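PDB 3EUA: fructosamine deglycase FrlB from Bacillus subtilis, which catalyses the conversion of a range of fructosamine 6-phosphates to glucose 6-phosphate and a free amino acid. Local coordinates for residues Glu218-His223 with Arg314-Ser319; Ser194-Met199 with Ser243-Ile248. One frame throughout, in Å; residues are numbered along the deposited sequence.

Contact 1 (Glu218-His223 with Arg314-Ser319); sequences EMQWIH and RNHPLS
Q220 is held through both ends of its side-chain amide by R314 and H316. Its chain bends at chi2 (-67°), which brings CD round to face the 314-319 loop. NE2 donates to H316 O at 2.9 Å, with an N-H...O angle of 152°, and that oxygen lies in the amide plane. NE2 also donates to M219 O in its own segment, so two carbonyls fix the rotation of the amide. OE1 accepts from R314 NH1 at 3.0 Å. This donor stands above the carbonyl plane, and the amide and guanidinium planes are steeply turned against each other. The same NH1 makes a weak bond to Q220 O. I222 CD1 lies over one face of the guanidinium, 3.6 Å from R314 NE. That nitrogen also bonds weakly to E191 O.

The H316 ring sits close against the helix end. Q220 CA lies over one of its faces, 3.9 Å from the ring centroid, in a CH-pi contact. The ring turns its edge to W221: CE1 is 3.6 Å from W221 CD2, over the indole face, in a T-shaped pair with planes at 84°. W221 NE1 bonds to E238 of the second subunit.

The M219 side is looser, and both M219 and L318 are partly exposed. CB of this selenomethionine touches L318 CD2 at 3.7 Å, and its CG rests near L318 O, while CE points off from the loop.

W221, with positive phi, is the first residue past helix 205-220 to leave helical backbone angles. N315 closes a Schellman motif after helix 288-313. The loop that follows helix 288-313 is thus laid across the C-terminal end of helix 205-220, in the second SIS domain.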
loop_
_atom_site.group_PDB
_atom_site.type_symbol
_atom_site.label_atom_id
_atom_site.label_comp_id
_atom_site.label_asym_id
_atom_site.label_seq_id
_atom_site.Cartn_x
_atom_site.Cartn_y
_atom_site.Cartn_z
ATOM N N GLU A 218 12.261 0.748 13.051
ATOM C CA GLU A 218 13.690 0.583 12.809
ATOM C C GLU A 218 14.606 1.303 13.759
ATOM O O GLU A 218 15.480 0.674 14.379
ATOM C CB GLU A 218 14.053 1.068 11.404
ATOM C CG GLU A 218 15.479 0.790 10.945
ATOM C CD GLU A 218 15.799 1.439 9.585
ATOM O OE1 GLU A 218 14.975 2.221 9.049
ATOM O OE2 GLU A 218 16.918 1.171 9.069
HETATM N N MSE A 219 14.376 2.588 13.925
HETATM C CA MSE A 219 15.313 3.435 14.678
HETATM C C MSE A 219 15.019 3.736 16.132
HETATM O O MSE A 219 15.807 4.407 16.783
HETATM C CB MSE A 219 15.455 4.743 13.898
HETATM C CG MSE A 219 15.853 4.534 12.428
HETATM SE SE MSE A 219 16.173 6.213 11.426
HETATM C CE MSE A 219 16.050 5.569 9.561
ATOM N N GLN A 220 13.898 3.242 16.640
ATOM C CA GLN A 220 13.514 3.448 18.030
ATOM C C GLN A 220 12.944 2.222 18.694
ATOM O O GLN A 220 12.804 2.202 19.927
ATOM C CB GLN A 220 12.463 4.589 18.100
ATOM C CG GLN A 220 12.995 5.962 17.769
ATOM C CD GLN A 220 13.974 6.465 18.805
ATOM O OE1 GLN A 220 13.589 6.861 19.896
ATOM N NE2 GLN A 220 15.247 6.463 18.464
ATOM N N TRP A 221 12.668 1.175 17.921
ATOM C CA TRP A 221 12.029 -0.047 18.415
ATOM C C TRP A 221 10.704 0.270 19.117
ATOM O O TRP A 221 10.432 -0.225 20.196
ATOM C CB TRP A 221 12.934 -0.873 19.327
ATOM C CG TRP A 221 14.259 -1.197 18.749
ATOM C CD1 TRP A 221 14.605 -1.236 17.427
ATOM C CD2 TRP A 221 15.368 -1.698 19.464
ATOM N NE1 TRP A 221 15.915 -1.646 17.288
ATOM C CE2 TRP A 221 16.405 -1.938 18.531
ATOM C CE3 TRP A 221 15.616 -1.931 20.829
ATOM C CZ2 TRP A 221 17.665 -2.411 18.915
ATOM C CZ3 TRP A 221 16.871 -2.407 21.202
ATOM C CH2 TRP A 221 17.872 -2.631 20.243
ATOM N N ILE A 222 9.917 1.154 18.492
ATOM C CA ILE A 222 8.594 1.532 18.948
ATOM C C ILE A 222 7.627 0.948 17.935
ATOM O O ILE A 222 7.822 1.131 16.734
ATOM C CB ILE A 222 8.446 3.049 19.020
ATOM C CG1 ILE A 222 9.367 3.598 20.113
ATOM C CG2 ILE A 222 7.036 3.427 19.334
ATOM C CD1 ILE A 222 9.394 5.073 20.214
ATOM N N HIS A 223 6.599 0.248 18.410
ATOM C CA HIS A 223 5.615 -0.333 17.500
ATOM C C HIS A 223 4.893 0.773 16.763
ATOM O O HIS A 223 4.577 1.812 17.356
ATOM C CB HIS A 223 4.599 -1.172 18.261
ATOM C CG HIS A 223 5.207 -2.308 19.022
ATOM N ND1 HIS A 223 5.790 -3.391 18.402
ATOM C CD2 HIS A 223 5.276 -2.551 20.353
ATOM C CE1 HIS A 223 6.241 -4.228 19.316
ATOM N NE2 HIS A 223 5.924 -3.754 20.511
ATOM N N ARG A 314 14.775 9.302 24.758
ATOM C CA ARG A 314 14.799 7.853 25.020
ATOM C C ARG A 314 16.196 7.236 25.083
ATOM O O ARG A 314 16.320 6.020 25.241
ATOM C CB ARG A 314 13.988 7.124 23.922
ATOM C CG ARG A 314 12.537 7.569 23.869
ATOM C CD ARG A 314 11.710 6.832 22.832
ATOM N NE ARG A 314 11.485 5.431 23.116
ATOM C CZ ARG A 314 12.157 4.398 22.608
ATOM N NH1 ARG A 314 13.171 4.541 21.779
ATOM N NH2 ARG A 314 11.799 3.170 22.956
ATOM N N ASN A 315 17.205 8.087 24.908
ATOM C CA ASN A 315 18.609 7.710 24.921
ATOM C C ASN A 315 18.806 6.488 24.027
ATOM O O ASN A 315 19.475 5.518 24.384
ATOM C CB ASN A 315 19.090 7.523 26.374
ATOM C CG ASN A 315 20.568 7.781 26.536
ATOM O OD1 ASN A 315 21.374 7.546 25.625
ATOM N ND2 ASN A 315 20.944 8.291 27.704
ATOM N N HIS A 316 18.171 6.565 22.857
ATOM C CA HIS A 316 18.190 5.545 21.843
ATOM C C HIS A 316 18.589 6.232 20.542
ATOM O O HIS A 316 17.738 6.777 19.851
ATOM C CB HIS A 316 16.803 4.943 21.691
ATOM C CG HIS A 316 16.772 3.751 20.798
ATOM N ND1 HIS A 316 16.330 2.516 21.220
ATOM C CD2 HIS A 316 17.163 3.592 19.516
ATOM C CE1 HIS A 316 16.413 1.662 20.214
ATOM N NE2 HIS A 316 16.927 2.290 19.174
ATOM N N PRO A 317 19.901 6.225 20.203
ATOM C CA PRO A 317 20.276 6.899 18.969
ATOM C C PRO A 317 19.598 6.352 17.724
ATOM O O PRO A 317 19.380 5.137 17.610
ATOM C CB PRO A 317 21.790 6.653 18.849
ATOM C CG PRO A 317 22.261 6.320 20.232
ATOM C CD PRO A 317 21.075 5.649 20.904
ATOM N N LEU A 318 19.252 7.240 16.807
ATOM C CA LEU A 318 18.609 6.815 15.553
ATOM C C LEU A 318 19.461 5.884 14.715
ATOM O O LEU A 318 18.912 5.132 13.893
ATOM C CB LEU A 318 18.179 7.993 14.679
ATOM C CG LEU A 318 17.028 8.916 15.132
ATOM C CD1 LEU A 318 16.928 10.140 14.255
ATOM C CD2 LEU A 318 15.660 8.223 15.186
ATOM N N SER A 319 20.773 5.909 14.925
ATOM C CA SER A 319 21.707 5.025 14.220
ATOM C C SER A 319 21.785 3.623 14.817
ATOM O O SER A 319 22.354 2.722 14.201
ATOM C CB SER A 319 23.104 5.664 14.244
ATOM O OG SER A 319 23.444 5.997 15.594
#

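Contact 2 (Ser194-Met199 with Ser243-Ile248); sequences SIIYTM and SVPFII
Two neighbouring parallel strands at the centre of the sheet of the second SIS domain meet here, 197-200 beside 246-250. The axes of 197-199 and 246-248 come within 4.5 Å, at 19° to each other. Y197 N donates to P245 O at 2.9 Å, and Y197 O accepts from I247 N at 2.8 Å. M199 N reaches I247 O in a weak bond, and T198 CA also approaches that oxygen.

On one face Y197 meets F246. Y197 CB stands over the centre of the F246 ring, 3.6 Å from its centroid. The two rings form an offset stack with planes at 12°. V244 CG1 meets the Y197 ring at CD2, 3.5 Å away. Y197 OH bonds to H223 of the second subunit.

On the other face the T198 and I247 side chains lie side by side, pointing the same way. T198 chi1 (64°) leaves CG2 anti to the carbonyl carbon, near I247 CD1, while OG1 bonds to S212. I196 CG2 packs on I247 CG1 at 3.9 Å.

P245 CD, a ring carbon and not an N-H, lies 3.3 Å from I195 O. This buried carbonyl therefore gets no hydrogen bond from P245.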
loop_
_atom_site.group_PDB
_atom_site.type_symbol
_atom_site.label_atom_id
_atom_site.label_comp_id
_atom_site.label_asym_id
_atom_site.label_seq_id
_atom_site.Cartn_x
_atom_site.Cartn_y
_atom_site.Cartn_z
ATOM N N SER A 194 4.872 2.549 24.092
ATOM C CA SER A 194 5.330 1.373 23.353
ATOM C C SER A 194 4.841 1.321 21.901
ATOM O O SER A 194 5.478 0.650 21.068
ATOM C CB SER A 194 4.865 0.113 24.088
ATOM O OG SER A 194 3.447 0.032 24.092
ATOM N N ILE A 195 3.707 1.982 21.623
ATOM C CA ILE A 195 3.128 2.014 20.292
ATOM C C ILE A 195 2.676 3.419 19.932
ATOM O O ILE A 195 2.091 4.123 20.740
ATOM C CB ILE A 195 1.926 1.015 20.135
ATOM C CG1 ILE A 195 1.436 1.010 18.685
ATOM C CG2 ILE A 195 0.802 1.380 21.096
ATOM C CD1 ILE A 195 0.494 -0.129 18.306
ATOM N N ILE A 196 2.970 3.835 18.707
ATOM C CA ILE A 196 2.557 5.149 18.237
ATOM C C ILE A 196 2.128 4.990 16.795
ATOM O O ILE A 196 2.931 4.576 15.947
ATOM C CB ILE A 196 3.667 6.207 18.283
ATOM C CG1 ILE A 196 4.234 6.384 19.699
ATOM C CG2 ILE A 196 3.110 7.552 17.707
ATOM C CD1 ILE A 196 5.545 7.251 19.775
ATOM N N TYR A 197 0.859 5.269 16.528
ATOM C CA TYR A 197 0.324 5.197 15.165
ATOM C C TYR A 197 0.609 6.463 14.405
ATOM O O TYR A 197 0.832 7.518 14.994
ATOM C CB TYR A 197 -1.196 4.998 15.212
ATOM C CG TYR A 197 -1.638 3.626 15.618
ATOM C CD1 TYR A 197 -1.825 2.649 14.654
ATOM C CD2 TYR A 197 -1.868 3.285 16.944
ATOM C CE1 TYR A 197 -2.230 1.353 14.994
ATOM C CE2 TYR A 197 -2.283 1.991 17.297
ATOM C CZ TYR A 197 -2.471 1.034 16.311
ATOM O OH TYR A 197 -2.875 -0.255 16.621
ATOM N N THR A 198 0.661 6.356 13.078
ATOM C CA THR A 198 0.757 7.509 12.228
ATOM C C THR A 198 -0.456 7.406 11.301
ATOM O O THR A 198 -1.085 6.317 11.167
ATOM C CB THR A 198 2.052 7.593 11.399
ATOM O OG1 THR A 198 2.120 6.489 10.478
ATOM C CG2 THR A 198 3.291 7.651 12.309
HETATM N N MSE A 199 -0.825 8.526 10.708
HETATM C CA MSE A 199 -1.966 8.569 9.798
HETATM C C MSE A 199 -1.918 9.741 8.816
HETATM O O MSE A 199 -1.582 10.834 9.175
HETATM C CB MSE A 199 -3.255 8.593 10.613
HETATM C CG MSE A 199 -4.487 8.732 9.806
HETATM SE SE MSE A 199 -6.096 8.106 10.683
HETATM C CE MSE A 199 -6.950 9.127 9.609
ATOM N N SER A 243 -5.787 6.683 25.523
ATOM C CA SER A 243 -4.409 6.280 25.783
ATOM C C SER A 243 -3.584 5.914 24.538
ATOM O O SER A 243 -2.394 5.674 24.671
ATOM C CB SER A 243 -4.395 5.063 26.727
ATOM O OG SER A 243 -4.825 3.879 26.051
ATOM N N VAL A 244 -4.195 5.854 23.351
ATOM C CA VAL A 244 -3.463 5.432 22.154
ATOM C C VAL A 244 -2.843 6.629 21.408
ATOM O O VAL A 244 -3.552 7.491 20.929
ATOM C CB VAL A 244 -4.333 4.625 21.183
ATOM C CG1 VAL A 244 -3.456 4.106 19.989
ATOM C CG2 VAL A 244 -4.996 3.449 21.895
ATOM N N PRO A 245 -1.501 6.717 21.357
ATOM C CA PRO A 245 -0.910 7.813 20.612
ATOM C C PRO A 245 -1.035 7.727 19.072
ATOM O O PRO A 245 -0.750 6.685 18.451
ATOM C CB PRO A 245 0.571 7.733 20.982
ATOM C CG PRO A 245 0.653 6.882 22.181
ATOM C CD PRO A 245 -0.448 5.903 21.983
ATOM N N PHE A 246 -1.450 8.841 18.482
ATOM C CA PHE A 246 -1.583 9.003 17.031
ATOM C C PHE A 246 -0.882 10.251 16.549
ATOM O O PHE A 246 -1.090 11.318 17.115
ATOM C CB PHE A 246 -3.065 9.145 16.614
ATOM C CG PHE A 246 -3.734 7.828 16.218
ATOM C CD1 PHE A 246 -4.235 6.957 17.174
ATOM C CD2 PHE A 246 -3.854 7.481 14.887
ATOM C CE1 PHE A 246 -4.857 5.759 16.799
ATOM C CE2 PHE A 246 -4.460 6.277 14.517
ATOM C CZ PHE A 246 -4.954 5.426 15.473
ATOM N N ILE A 247 -0.045 10.109 15.522
ATOM C CA ILE A 247 0.586 11.220 14.849
ATOM C C ILE A 247 -0.257 11.362 13.591
ATOM O O ILE A 247 -0.348 10.415 12.797
ATOM C CB ILE A 247 2.033 10.972 14.404
ATOM C CG1 ILE A 247 2.987 10.847 15.593
ATOM C CG2 ILE A 247 2.508 12.110 13.453
ATOM C CD1 ILE A 247 4.347 10.321 15.151
ATOM N N ILE A 248 -0.849 12.528 13.407
ATOM C CA ILE A 248 -1.743 12.794 12.291
ATOM C C ILE A 248 -1.232 13.905 11.403
ATOM O O ILE A 248 -0.910 14.999 11.865
ATOM C CB ILE A 248 -3.110 13.173 12.851
ATOM C CG1 ILE A 248 -3.687 11.951 13.573
ATOM C CG2 ILE A 248 -4.025 13.730 11.729
ATOM C CD1 ILE A 248 -5.076 12.139 14.201
#

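Contacts 1 and 2 lie about 15 Å apart between centres, on the same side of the chain's centre. They join directly where I222 and H223 of contact 1 meet S194, I195 and I196 of contact 2. H223 N is 2.9 Å from S194 O, and H223 O is 2.9 Å from I196 N, both probable hydrogen bonds. I222 CG2 also packs on S194 O at 3.6 Å. Strand 197-200 and helix 205-220 follow each other in the chain. The two contacts meet again across the dimer, through H223 of one subunit and Y197 of the other. Both lie where the second subunit packs against this one.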